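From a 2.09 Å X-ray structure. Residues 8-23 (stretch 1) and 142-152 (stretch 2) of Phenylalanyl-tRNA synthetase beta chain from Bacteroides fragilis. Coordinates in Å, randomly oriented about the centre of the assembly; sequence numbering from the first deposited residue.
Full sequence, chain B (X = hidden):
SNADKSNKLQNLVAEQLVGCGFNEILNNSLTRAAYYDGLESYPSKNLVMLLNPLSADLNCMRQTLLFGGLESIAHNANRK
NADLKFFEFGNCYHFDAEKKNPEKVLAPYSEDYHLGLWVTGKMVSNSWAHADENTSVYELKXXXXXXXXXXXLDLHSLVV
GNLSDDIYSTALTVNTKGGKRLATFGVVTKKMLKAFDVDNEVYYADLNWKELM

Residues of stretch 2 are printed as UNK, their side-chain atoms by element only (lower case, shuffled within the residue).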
# COMPACT_ATOMS: atom_id res chain seq x y z
N LYS B 8 13.06 20.06 10.58
CA LYS B 8 13.37 18.76 9.99
C LYS B 8 12.36 17.69 10.43
O LYS B 8 11.77 17.00 9.59
CB LYS B 8 14.80 18.36 10.36
CG LYS B 8 15.33 17.17 9.58
CD LYS B 8 16.83 17.30 9.32
CE LYS B 8 17.12 18.38 8.27
NZ LYS B 8 18.41 18.10 7.57
N LEU B 9 12.14 17.58 11.74
CA LEU B 9 11.20 16.60 12.30
C LEU B 9 9.76 16.85 11.90
O LEU B 9 9.03 15.91 11.65
CB LEU B 9 11.31 16.50 13.82
CG LEU B 9 12.66 15.98 14.35
CD1 LEU B 9 12.70 16.10 15.86
CD2 LEU B 9 12.94 14.54 13.91
N GLN B 10 9.35 18.12 11.85
CA GLN B 10 8.01 18.43 11.39
C GLN B 10 7.78 17.89 9.98
O GLN B 10 6.73 17.33 9.70
CB GLN B 10 7.77 19.95 11.34
CG GLN B 10 7.55 20.60 12.70
CD GLN B 10 7.21 22.08 12.58
OE1 GLN B 10 6.23 22.46 11.91
NE2 GLN B 10 8.01 22.93 13.25
N ASN B 11 8.77 18.09 9.11
CA ASN B 11 8.70 17.62 7.74
C ASN B 11 8.62 16.09 7.71
O ASN B 11 7.79 15.53 6.98
CB ASN B 11 9.89 18.13 6.91
CG ASN B 11 9.89 17.56 5.49
OD1 ASN B 11 8.98 17.85 4.69
ND2 ASN B 11 10.90 16.74 5.17
N LEU B 12 9.44 15.43 8.53
CA LEU B 12 9.49 13.98 8.58
C LEU B 12 8.13 13.42 9.03
O LEU B 12 7.60 12.47 8.44
CB LEU B 12 10.60 13.53 9.52
CG LEU B 12 11.94 12.93 9.02
CD1 LEU B 12 12.25 13.10 7.51
CD2 LEU B 12 13.12 13.41 9.89
N VAL B 13 7.55 14.03 10.06
CA VAL B 13 6.23 13.60 10.57
C VAL B 13 5.11 13.84 9.57
O VAL B 13 4.22 12.99 9.42
CB VAL B 13 5.92 14.22 11.95
CG1 VAL B 13 4.47 13.99 12.35
CG2 VAL B 13 6.85 13.60 13.02
N ALA B 14 5.18 14.97 8.86
CA ALA B 14 4.23 15.30 7.80
C ALA B 14 4.28 14.27 6.68
O ALA B 14 3.23 13.80 6.21
CB ALA B 14 4.48 16.69 7.26
N GLU B 15 5.50 13.93 6.24
CA GLU B 15 5.69 12.94 5.18
C GLU B 15 5.14 11.58 5.60
O GLU B 15 4.50 10.88 4.80
CB GLU B 15 7.17 12.83 4.79
CG GLU B 15 7.77 14.15 4.27
CD GLU B 15 9.21 14.01 3.77
OE1 GLU B 15 9.89 13.05 4.19
OE2 GLU B 15 9.67 14.85 2.96
N GLN B 16 5.37 11.22 6.86
CA GLN B 16 4.88 9.95 7.39
C GLN B 16 3.35 9.92 7.44
O GLN B 16 2.74 8.93 7.02
CB GLN B 16 5.43 9.70 8.78
CG GLN B 16 4.87 8.46 9.43
CD GLN B 16 5.45 8.25 10.81
OE1 GLN B 16 4.78 8.49 11.81
NE2 GLN B 16 6.71 7.86 10.86
N LEU B 17 2.75 10.99 7.93
CA LEU B 17 1.29 11.08 7.99
C LEU B 17 0.65 11.07 6.60
O LEU B 17 -0.35 10.37 6.39
CB LEU B 17 0.84 12.31 8.81
CG LEU B 17 1.15 12.23 10.31
CD1 LEU B 17 0.91 13.55 11.03
CD2 LEU B 17 0.31 11.11 10.95
N VAL B 18 1.23 11.82 5.66
CA VAL B 18 0.73 11.85 4.28
C VAL B 18 0.84 10.44 3.71
O VAL B 18 -0.09 9.95 3.08
CB VAL B 18 1.47 12.91 3.39
CG1 VAL B 18 1.10 12.77 1.90
CG2 VAL B 18 1.17 14.33 3.88
N GLY B 19 1.96 9.77 3.98
CA GLY B 19 2.15 8.38 3.56
C GLY B 19 1.03 7.46 4.06
O GLY B 19 0.70 6.47 3.41
N CYS B 20 0.45 7.79 5.22
CA CYS B 20 -0.59 6.97 5.83
C CYS B 20 -1.99 7.43 5.44
O CYS B 20 -2.99 7.00 6.04
CB CYS B 20 -0.45 6.98 7.36
SG CYS B 20 0.99 6.09 7.92
N GLY B 21 -2.07 8.29 4.43
CA GLY B 21 -3.37 8.75 3.93
C GLY B 21 -3.94 9.98 4.63
O GLY B 21 -5.12 10.29 4.45
N PHE B 22 -3.13 10.69 5.43
CA PHE B 22 -3.59 11.96 6.01
C PHE B 22 -3.42 13.07 4.99
O PHE B 22 -2.52 13.00 4.15
CB PHE B 22 -2.77 12.36 7.25
CG PHE B 22 -3.15 11.64 8.50
CD1 PHE B 22 -3.82 12.30 9.51
CD2 PHE B 22 -2.81 10.29 8.69
CE1 PHE B 22 -4.17 11.64 10.69
CE2 PHE B 22 -3.15 9.61 9.88
CZ PHE B 22 -3.81 10.29 10.88
N ASN B 23 -4.25 14.10 5.12
CA ASN B 23 -4.04 15.41 4.47
C ASN B 23 -3.79 16.47 5.52
O ASN B 23 -4.50 16.52 6.51
CB ASN B 23 -5.30 15.81 3.70
CG ASN B 23 -5.63 14.85 2.58
OD1 ASN B 23 -4.87 14.73 1.62
ND2 ASN B 23 -6.75 14.14 2.70
N UNK B 142 -1.69 3.96 17.59
CA UNK B 142 -0.62 3.53 16.63
C UNK B 142 0.03 4.74 15.88
O UNK B 142 1.23 4.81 15.60
c UNK B 142 -1.12 2.41 15.62
N UNK B 143 -0.85 5.67 15.39
CA UNK B 143 -0.33 6.85 14.68
C UNK B 143 0.53 7.68 15.65
O UNK B 143 1.60 8.18 15.29
c UNK B 143 -3.88 5.75 11.03
c UNK B 143 -2.53 6.01 10.77
c UNK B 143 -2.30 7.00 12.99
c UNK B 143 -1.75 6.65 11.75
c UNK B 143 -1.46 7.70 14.05
c UNK B 143 -3.66 6.72 13.21
c UNK B 143 -4.44 6.09 12.24
o UNK B 143 -4.67 5.13 10.09
N UNK B 144 0.07 7.82 16.88
CA UNK B 144 0.81 8.57 17.90
C UNK B 144 2.13 7.86 18.23
O UNK B 144 3.16 8.50 18.32
c UNK B 144 -0.06 8.87 19.18
c UNK B 144 0.87 9.64 20.22
c UNK B 144 -1.34 9.65 18.87
N UNK B 145 2.10 6.54 18.34
CA UNK B 145 3.30 5.76 18.70
C UNK B 145 4.37 5.93 17.62
O UNK B 145 5.56 6.10 17.92
o UNK B 145 5.18 1.46 19.66
c UNK B 145 2.97 4.28 18.87
o UNK B 145 3.01 1.60 19.67
c UNK B 145 4.12 2.07 19.41
c UNK B 145 4.24 3.41 18.77
N UNK B 146 3.94 5.92 16.36
CA UNK B 146 4.87 6.00 15.24
C UNK B 146 5.44 7.39 15.06
O UNK B 146 6.59 7.56 14.62
n UNK B 146 3.05 3.39 13.43
c UNK B 146 4.21 5.45 13.97
c UNK B 146 4.12 3.94 14.00
o UNK B 146 5.02 3.28 14.54
N UNK B 147 4.65 8.39 15.45
CA UNK B 147 5.16 9.75 15.55
C UNK B 147 6.23 9.81 16.62
O UNK B 147 7.33 10.34 16.38
c UNK B 147 3.20 10.97 14.57
c UNK B 147 4.06 10.80 15.82
c UNK B 147 1.90 11.68 14.83
c UNK B 147 4.68 12.14 16.12
N UNK B 148 5.94 9.27 17.80
CA UNK B 148 6.95 9.25 18.86
C UNK B 148 8.25 8.58 18.41
O UNK B 148 9.33 9.10 18.66
c UNK B 148 5.37 9.39 20.85
c UNK B 148 4.60 8.79 21.83
c UNK B 148 6.43 8.60 20.14
c UNK B 148 4.22 11.47 21.25
c UNK B 148 5.17 10.75 20.57
c UNK B 148 3.45 10.87 22.21
c UNK B 148 3.64 9.52 22.50
N UNK B 149 8.14 7.42 17.76
CA UNK B 149 9.31 6.71 17.25
C UNK B 149 10.11 7.56 16.27
O UNK B 149 11.35 7.56 16.30
c UNK B 149 7.98 1.93 17.82
c UNK B 149 8.89 5.41 16.57
c UNK B 149 8.44 4.36 17.54
n UNK B 149 7.43 0.67 17.22
c UNK B 149 8.00 3.09 16.84
N UNK B 150 9.37 8.28 15.42
CA UNK B 150 9.97 9.14 14.41
C UNK B 150 10.77 10.25 15.10
O UNK B 150 11.80 10.67 14.59
c UNK B 150 10.77 9.97 11.88
n UNK B 150 10.87 9.57 10.49
n UNK B 150 12.01 8.95 8.60
c UNK B 150 8.88 9.72 13.50
c UNK B 150 12.02 9.30 9.88
n UNK B 150 13.16 9.36 10.55
c UNK B 150 9.38 10.42 12.23
N UNK B 151 10.30 10.68 16.27
CA UNK B 151 11.01 11.72 17.02
C UNK B 151 12.11 11.13 17.88
O UNK B 151 12.79 11.85 18.59
c UNK B 151 7.81 13.87 18.10
c UNK B 151 9.22 14.16 16.06
c UNK B 151 10.04 12.56 17.86
c UNK B 151 8.80 13.18 17.15
N UNK B 152 12.30 9.82 17.82
CA UNK B 152 13.33 9.17 18.63
C UNK B 152 13.00 9.17 20.11
O UNK B 152 13.91 9.00 20.94
O HOH W 1 2.22 7.98 12.26

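Position 142 has a single side-chain carbon and lies out of reach of stretch 1; it is Ala142. At position 143 one carbon leads to a six-carbon ring bearing one oxygen, and the CA-to-CB bond points toward the first helix. A ring carbon lies 3.8 Å from Phe22 CE2 and another contact is made with CB of Cys20. A phenol ring identifies Tyr143. Its CE1 is the atom 3.8 Å from Phe22 CE2 and 4.1 Å from Cys20 CB, and the edge of Phe22 meets the face of the tyrosine, with ring planes at 83° and centroids 5.2 Å apart.

Position 144 carries three carbons, branched at the first, and points away from stretch 1; this is Val144. Position 145 has three carbons, the third carrying two oxygens, and is likewise out of reach: Glu145.

At position 146 there are two carbons, the second bearing one oxygen and one nitrogen. The side chain approaches Gln16, whose OE1 is 3.8 Å from CB of 146. The terminal amide makes it Asn146. Its backbone O is 3.5 Å from Gln16 OE1, but both atoms are acceptors, so no hydrogen bond joins them.

Position 147 has four carbons, forked at the first, with one arm two carbons long. They touch Val13, Gln16 and Leu17, and the branching pattern gives Ile147. Its CG1 packs 4.0 Å from Val13 CG1, while CD1 reaches to 4.2 Å from Leu17 CD2.

One carbon followed by an unsubstituted six-carbon ring marks position 148 as Phe148, directed away from the first helix. Position 149, four carbons in a row ending in nitrogen, is Lys149; its end leads away from stretch 1, and NZ forms a salt bridge, with a weak hydrogen bond, to Glu145 OE2 at 3.4 Å, one turn back along its own helix.

Three carbons, a nitrogen and a carbon carrying two more nitrogens occupy position 150, which touches Leu12, Val13 and Gln16. The guanidinium identifies Arg150. Leu12 CG lies over one face of that planar group, 3.7 Å from CZ, and Val13 CG2 is 4.1 Å from CG of the arginine, so this charged residue contributes through apolar packing.

Position 151 shows four carbons forked at the second, reaching Leu9 and Val13: Leu151. Its CD2 is 3.9 Å from both Leu9 CB and Val13 CG2. Position 152 has no side-chain atoms and is Gly152; its positive phi suits glycine, and a Schellman motif closes the helix here.

The two helices run at 145°, nearly antiparallel, with axes 10.2 Å apart at closest approach, so Leu9 faces Leu151 and Val13 faces Ile147. Apolar side chains dominate the 599 Å² buried between the stretches, extended by the aromatic pair just beyond the first helix. No direct hydrogen bond crosses. Instead, water 1 donates to Gln16 OE1 (2.6 Å from the water O) and to Tyr143 O (3.1 Å from the same atom), bridging a polar side chain to the opposing backbone.

Stretch 2 (142-152) AYVENIFKRLG
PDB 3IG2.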